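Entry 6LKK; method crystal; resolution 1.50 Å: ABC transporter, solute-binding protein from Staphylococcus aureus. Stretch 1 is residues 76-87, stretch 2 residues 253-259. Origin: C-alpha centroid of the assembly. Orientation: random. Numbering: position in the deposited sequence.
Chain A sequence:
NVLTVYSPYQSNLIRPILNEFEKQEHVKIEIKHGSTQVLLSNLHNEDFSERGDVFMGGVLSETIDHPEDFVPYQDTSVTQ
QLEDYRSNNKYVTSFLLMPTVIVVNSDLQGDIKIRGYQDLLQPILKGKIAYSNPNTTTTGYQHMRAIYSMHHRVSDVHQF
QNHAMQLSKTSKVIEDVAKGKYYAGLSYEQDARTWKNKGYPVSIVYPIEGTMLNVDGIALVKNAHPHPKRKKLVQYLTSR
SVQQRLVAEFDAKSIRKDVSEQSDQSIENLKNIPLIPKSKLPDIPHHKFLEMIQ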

ATOM      1  N   THR A  76     -16.098 -14.893   3.399  1.00 17.56           N
ATOM      2  CA  THR A  76     -16.084 -15.963   4.392  1.00 20.85           C
ATOM      3  C   THR A  76     -14.665 -16.422   4.707  1.00 19.56           C
ATOM      4  O   THR A  76     -14.394 -16.866   5.829  1.00 21.89           O
ATOM      5  CB  THR A  76     -16.923 -17.143   3.901  1.00 19.61           C
ATOM      6  OG1 THR A  76     -18.256 -16.699   3.621  1.00 22.37           O
ATOM      7  CG2 THR A  76     -16.972 -18.250   4.952  1.00 22.12           C
ATOM      8  N   SER A  77     -13.745 -16.308   3.744  1.00 19.85           N
ATOM      9  CA  SER A  77     -12.401 -16.845   3.914  1.00 16.90           C
ATOM     10  C   SER A  77     -11.558 -16.042   4.891  1.00 20.38           C
ATOM     11  O   SER A  77     -10.372 -16.351   5.039  1.00 19.03           O
ATOM     12  CB  SER A  77     -11.687 -16.918   2.563  1.00 22.10           C
ATOM     13  OG  SER A  77     -11.387 -15.629   2.065  1.00 21.32           O
ATOM     14  N   VAL A  78     -12.114 -15.022   5.554  1.00 21.51           N
ATOM     15  CA  VAL A  78     -11.366 -14.385   6.634  1.00 20.92           C
ATOM     16  C   VAL A  78     -10.953 -15.428   7.661  1.00 21.53           C
ATOM     17  O   VAL A  78      -9.936 -15.272   8.348  1.00 21.25           O
ATOM     18  CB  VAL A  78     -12.182 -13.243   7.277  1.00 22.53           C
ATOM     19  CG1 VAL A  78     -12.373 -12.100   6.286  1.00 22.38           C
ATOM     20  CG2 VAL A  78     -13.523 -13.747   7.797  1.00 26.75           C
ATOM     21  N   THR A  79     -11.721 -16.517   7.766  1.00 21.43           N
ATOM     22  CA  THR A  79     -11.382 -17.607   8.675  1.00 22.88           C
ATOM     23  C   THR A  79     -10.005 -18.191   8.377  1.00 25.06           C
ATOM     24  O   THR A  79      -9.342 -18.704   9.286  1.00 26.10           O
ATOM     25  CB  THR A  79     -12.446 -18.704   8.585  1.00 28.32           C
ATOM     26  OG1 THR A  79     -13.728 -18.159   8.920  1.00 33.66           O
ATOM     27  CG2 THR A  79     -12.129 -19.859   9.531  1.00 35.56           C
ATOM     28  N   GLN A  80      -9.562 -18.138   7.121  1.00 20.48           N
ATOM     29  CA  GLN A  80      -8.288 -18.716   6.715  1.00 19.21           C
ATOM     30  C   GLN A  80      -7.146 -17.708   6.743  1.00 21.60           C
ATOM     31  O   GLN A  80      -6.044 -18.032   6.291  1.00 20.85           O
ATOM     32  CB  GLN A  80      -8.397 -19.311   5.308  1.00 21.57           C
ATOM     33  CG  GLN A  80      -8.965 -20.719   5.261  1.00 29.72           C
ATOM     34  CD  GLN A  80     -10.437 -20.768   5.605  1.00 32.13           C
ATOM     35  OE1 GLN A  80     -10.836 -21.400   6.584  1.00 33.91           O
ATOM     36  NE2 GLN A  80     -11.258 -20.110   4.794  1.00 32.09           N
ATOM     37  N   GLN A  81      -7.380 -16.509   7.259  1.00 21.98           N
ATOM     38  CA  GLN A  81      -6.392 -15.446   7.195  1.00 18.13           C
ATOM     39  C   GLN A  81      -5.519 -15.423   8.442  1.00 22.35           C
ATOM     40  O   GLN A  81      -5.920 -15.876   9.519  1.00 19.70           O
ATOM     41  CB  GLN A  81      -7.075 -14.091   7.017  1.00 17.05           C
ATOM     42  CG  GLN A  81      -7.768 -13.956   5.683  1.00 16.75           C
ATOM     43  CD  GLN A  81      -8.320 -12.571   5.446  1.00 16.00           C
ATOM     44  OE1 GLN A  81      -8.411 -11.758   6.367  1.00 18.50           O
ATOM     45  NE2 GLN A  81      -8.690 -12.291   4.203  1.00 18.05           N
ATOM     46  N   LEU A  82      -4.310 -14.892   8.276  1.00 19.97           N
ATOM     47  CA  LEU A  82      -3.391 -14.721   9.391  1.00 19.58           C
ATOM     48  C   LEU A  82      -4.087 -14.017  10.549  1.00 24.32           C
ATOM     49  O   LEU A  82      -4.763 -13.002  10.362  1.00 23.08           O
ATOM     50  CB  LEU A  82      -2.166 -13.929   8.933  1.00 21.13           C
ATOM     51  CG  LEU A  82      -1.297 -14.668   7.912  1.00 19.93           C
ATOM     52  CD1 LEU A  82      -0.312 -13.722   7.245  1.00 23.04           C
ATOM     53  CD2 LEU A  82      -0.564 -15.826   8.578  1.00 20.99           C
ATOM     54  N   GLU A  83      -3.900 -14.562  11.752  1.00 25.90           N
ATOM     55  CA  GLU A  83      -4.686 -14.131  12.906  1.00 28.26           C
ATOM     56  C   GLU A  83      -4.473 -12.654  13.215  1.00 25.34           C
ATOM     57  O   GLU A  83      -5.403 -11.961  13.644  1.00 27.87           O
ATOM     58  CB  GLU A  83      -4.323 -14.981  14.127  1.00 34.91           C
ATOM     59  CG  GLU A  83      -4.395 -16.493  13.907  1.00 47.73           C
ATOM     60  CD  GLU A  83      -5.735 -17.091  14.286  1.00 61.49           C
ATOM     61  OE1 GLU A  83      -5.857 -18.334  14.260  1.00 68.05           O
ATOM     62  OE2 GLU A  83      -6.665 -16.327  14.614  1.00 68.08           O
ATOM     63  N   ASP A  84      -3.256 -12.151  13.010  1.00 21.27           N
ATOM     64  CA  ASP A  84      -2.916 -10.802  13.444  1.00 24.41           C
ATOM     65  C   ASP A  84      -3.400  -9.712  12.495  1.00 20.75           C
ATOM     66  O   ASP A  84      -3.380  -8.538  12.877  1.00 23.94           O
ATOM     67  CB  ASP A  84      -1.400 -10.668  13.610  1.00 22.50           C
ATOM     68  CG  ASP A  84      -0.860 -11.510  14.747  1.00 34.33           C
ATOM     69  OD1 ASP A  84      -1.618 -11.781  15.701  1.00 33.41           O
ATOM     70  OD2 ASP A  84       0.327 -11.896  14.689  1.00 46.48           O
ATOM     71  N   TYR A  85      -3.833 -10.057  11.279  1.00 20.38           N
ATOM     72  CA  TYR A  85      -4.065  -9.055  10.245  1.00 18.15           C
ATOM     73  C   TYR A  85      -5.474  -9.113   9.666  1.00 20.33           C
ATOM     74  O   TYR A  85      -5.710  -8.598   8.570  1.00 20.11           O
ATOM     75  CB  TYR A  85      -3.025  -9.208   9.135  1.00 18.80           C
ATOM     76  CG  TYR A  85      -1.613  -9.164   9.663  1.00 18.85           C
ATOM     77  CD1 TYR A  85      -1.109  -8.010  10.240  1.00 18.46           C
ATOM     78  CD2 TYR A  85      -0.786 -10.278   9.591  1.00 19.94           C
ATOM     79  CE1 TYR A  85       0.175  -7.959  10.729  1.00 20.36           C
ATOM     80  CE2 TYR A  85       0.507 -10.236  10.080  1.00 23.58           C
ATOM     81  CZ  TYR A  85       0.980  -9.072  10.647  1.00 23.97           C
ATOM     82  OH  TYR A  85       2.264  -9.017  11.138  1.00 27.57           O
ATOM     83  N   ARG A  86      -6.423  -9.705  10.382  1.00 20.16           N
ATOM     84  CA  ARG A  86      -7.805  -9.691   9.928  1.00 21.93           C
ATOM     85  C   ARG A  86      -8.421  -8.317  10.141  1.00 22.63           C
ATOM     86  O   ARG A  86      -8.197  -7.666  11.166  1.00 24.12           O
ATOM     87  CB  ARG A  86      -8.614 -10.754  10.665  1.00 22.39           C
ATOM     88  CG  ARG A  86      -8.182 -12.158  10.331  1.00 24.04           C
ATOM     89  CD  ARG A  86      -8.849 -13.181  11.214  1.00 30.37           C
ATOM     90  NE  ARG A  86      -8.267 -14.502  11.011  1.00 30.22           N
ATOM     91  CZ  ARG A  86      -8.818 -15.636  11.426  1.00 29.28           C
ATOM     92  NH1 ARG A  86      -9.979 -15.620  12.067  1.00 34.90           N
ATOM     93  NH2 ARG A  86      -8.208 -16.789  11.193  1.00 32.30           N
ATOM     94  N   SER A  87      -9.201  -7.873   9.161  1.00 19.37           N
ATOM     95  CA  SER A  87      -9.836  -6.568   9.242  1.00 21.40           C
ATOM     96  C   SER A  87     -10.783  -6.506  10.432  1.00 21.37           C
ATOM     97  O   SER A  87     -11.570  -7.428  10.662  1.00 23.14           O
ATOM     98  CB  SER A  87     -10.602  -6.277   7.954  1.00 21.21           C
ATOM     99  OG  SER A  87     -11.424  -5.135   8.104  1.00 22.49           O
TER
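Stretch 2 (253-259) KSIRKDV

Stretch 1 opens with a 3-10 segment, Thr 76 to Gln 80, and then runs on as loop. Stretch 2 is mostly loop as well, and its backbone is extended at Ser 254 and again at Arg 256. The two chains meet where Gln 81, itself extended (phi/psi -93/154), faces Arg 256 (-97/149): their CA atoms lie 4.1 Å apart in a single beta bridge. Two hydrogen bonds frame it. Lys 257 N donates to Gln 80 O at 2.9 Å, almost linearly, and Leu 82 N donates to Ile 255 O at 2.8 Å. The residue before Gln 81 thus pairs with the one after Arg 256, and the residue after Gln 81 with the one before. This exchange is the pattern of an antiparallel bridge, but the two chains cross steeply here instead of running side by side. One bridge makes no sheet; the next closest approach is Leu 82 CA to Lys 257 CA, 5.3 Å.

A branched aliphatic chain suits the buried position of Ile 255, having no polar group to satisfy. Its CD1 meets Tyr 85 CB at 3.7 Å, an apolar contact, while its CG1 packs on the amide carbon of Gln 81, CD, at 3.5 Å. Leu 82 CD1 lies over the backbone oxygen of Ser 254 (O, 3.6 Å), and its CD2 is 4.1 Å from Lys 257 CG, aliphatic against aliphatic.

Arg 256 points its CA-to-CB bond away, yet its long chain brings the guanidinium back, with Gln 80 CB over one face. Asp 258 holds that group by a salt bridge, Arg 256 NE to Asp 258 OD1 at 2.8 Å, and water 1 accepts from Arg 256 NH2 at 3.1 Å.

Lys 257 has the reach to join Glu 83 at the exposed margin: its NZ forms a salt bridge with Glu 83 OE1 at 2.8 Å. The carboxylate offsets the nearby like charge of Arg 86, whose NH2 is 4.0 Å from Lys 257 NZ.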

ATOM      1  N   LYS A 253       3.056 -10.811  -0.150  1.00 16.65           N
ATOM      2  CA  LYS A 253       2.880 -11.400   1.171  1.00 16.44           C
ATOM      3  C   LYS A 253       1.393 -11.678   1.356  1.00 18.01           C
ATOM      4  O   LYS A 253       0.594 -10.751   1.530  1.00 16.36           O
ATOM      5  CB  LYS A 253       3.440 -10.483   2.253  1.00 15.21           C
ATOM      6  CG  LYS A 253       4.965 -10.436   2.238  1.00 16.52           C
ATOM      7  CD  LYS A 253       5.523  -9.465   3.261  1.00 19.86           C
ATOM      8  CE  LYS A 253       7.027  -9.641   3.432  1.00 16.65           C
ATOM      9  NZ  LYS A 253       7.785  -9.385   2.176  1.00 16.45           N
ATOM     10  N   SER A 254       1.031 -12.955   1.304  1.00 15.74           N
ATOM     11  CA  SER A 254      -0.366 -13.355   1.341  1.00 14.93           C
ATOM     12  C   SER A 254      -0.989 -13.076   2.702  1.00 16.65           C
ATOM     13  O   SER A 254      -0.326 -13.125   3.744  1.00 16.36           O
ATOM     14  CB  SER A 254      -0.496 -14.842   1.014  1.00 17.38           C
ATOM     15  OG  SER A 254      -1.833 -15.292   1.180  1.00 17.07           O
ATOM     16  N   ILE A 255      -2.294 -12.794   2.682  1.00 14.58           N
ATOM     17  CA  ILE A 255      -3.067 -12.664   3.913  1.00 14.56           C
ATOM     18  C   ILE A 255      -3.473 -14.010   4.491  1.00 19.05           C
ATOM     19  O   ILE A 255      -3.964 -14.059   5.624  1.00 17.06           O
ATOM     20  CB  ILE A 255      -4.312 -11.797   3.636  1.00 16.14           C
ATOM     21  CG1 ILE A 255      -5.025 -11.391   4.932  1.00 17.26           C
ATOM     22  CG2 ILE A 255      -5.281 -12.522   2.701  1.00 17.22           C
ATOM     23  CD1 ILE A 255      -4.194 -10.524   5.857  1.00 19.75           C
ATOM     24  N   ARG A 256      -3.264 -15.103   3.760  1.00 16.99           N
ATOM     25  CA  ARG A 256      -3.782 -16.408   4.145  1.00 16.86           C
ATOM     26  C   ARG A 256      -2.729 -17.247   4.864  1.00 16.56           C
ATOM     27  O   ARG A 256      -1.530 -17.150   4.589  1.00 19.64           O
ATOM     28  CB  ARG A 256      -4.282 -17.171   2.918  1.00 18.06           C
ATOM     29  CG  ARG A 256      -5.484 -16.542   2.235  1.00 15.67           C
ATOM     30  CD  ARG A 256      -5.916 -17.377   1.036  1.00 18.01           C
ATOM     31  NE  ARG A 256      -6.383 -18.710   1.418  1.00 17.43           N
ATOM     32  CZ  ARG A 256      -7.657 -19.096   1.472  1.00 19.91           C
ATOM     33  NH1 ARG A 256      -8.644 -18.265   1.164  1.00 20.13           N
ATOM     34  NH2 ARG A 256      -7.945 -20.334   1.836  1.00 21.20           N
ATOM     35  N   LYS A 257      -3.207 -18.096   5.779  1.00 19.53           N
ATOM     36  CA  LYS A 257      -2.335 -19.031   6.485  1.00 19.08           C
ATOM     37  C   LYS A 257      -1.838 -20.147   5.576  1.00 19.22           C
ATOM     38  O   LYS A 257      -0.735 -20.664   5.782  1.00 24.89           O
ATOM     39  CB  LYS A 257      -3.077 -19.653   7.670  1.00 18.79           C
ATOM     40  CG  LYS A 257      -3.526 -18.690   8.752  1.00 22.42           C
ATOM     41  CD  LYS A 257      -4.618 -19.335   9.598  1.00 29.44           C
ATOM     42  CE  LYS A 257      -4.428 -19.087  11.082  1.00 41.46           C
ATOM     43  NZ  LYS A 257      -5.536 -19.702  11.870  1.00 47.64           N
ATOM     44  N   ASP A 258      -2.638 -20.547   4.585  1.00 17.05           N
ATOM     45  CA  ASP A 258      -2.357 -21.725   3.773  1.00 18.59           C
ATOM     46  C   ASP A 258      -1.673 -21.373   2.457  1.00 19.55           C
ATOM     47  O   ASP A 258      -1.837 -22.085   1.460  1.00 20.72           O
ATOM     48  CB  ASP A 258      -3.644 -22.510   3.509  1.00 19.50           C
ATOM     49  CG  ASP A 258      -4.723 -21.671   2.851  1.00 23.74           C
ATOM     50  OD1 ASP A 258      -4.483 -20.474   2.599  1.00 20.66           O
ATOM     51  OD2 ASP A 258      -5.821 -22.209   2.592  1.00 24.71           O
ATOM     52  N   VAL A 259      -0.896 -20.294   2.441  1.00 18.93           N
ATOM     53  CA  VAL A 259      -0.193 -19.842   1.249  1.00 17.37           C
ATOM     54  C   VAL A 259       1.279 -19.665   1.590  1.00 18.07           C
ATOM     55  O   VAL A 259       1.623 -19.208   2.687  1.00 17.89           O
ATOM     56  CB  VAL A 259      -0.796 -18.532   0.700  1.00 18.41           C
ATOM     57  CG1 VAL A 259       0.077 -17.943  -0.405  1.00 17.01           C
ATOM     58  CG2 VAL A 259      -2.204 -18.786   0.186  1.00 19.03           C
TER
HETATM   59  O   HOH W   1     -11.064 -20.221   1.638  1.00 26.37           O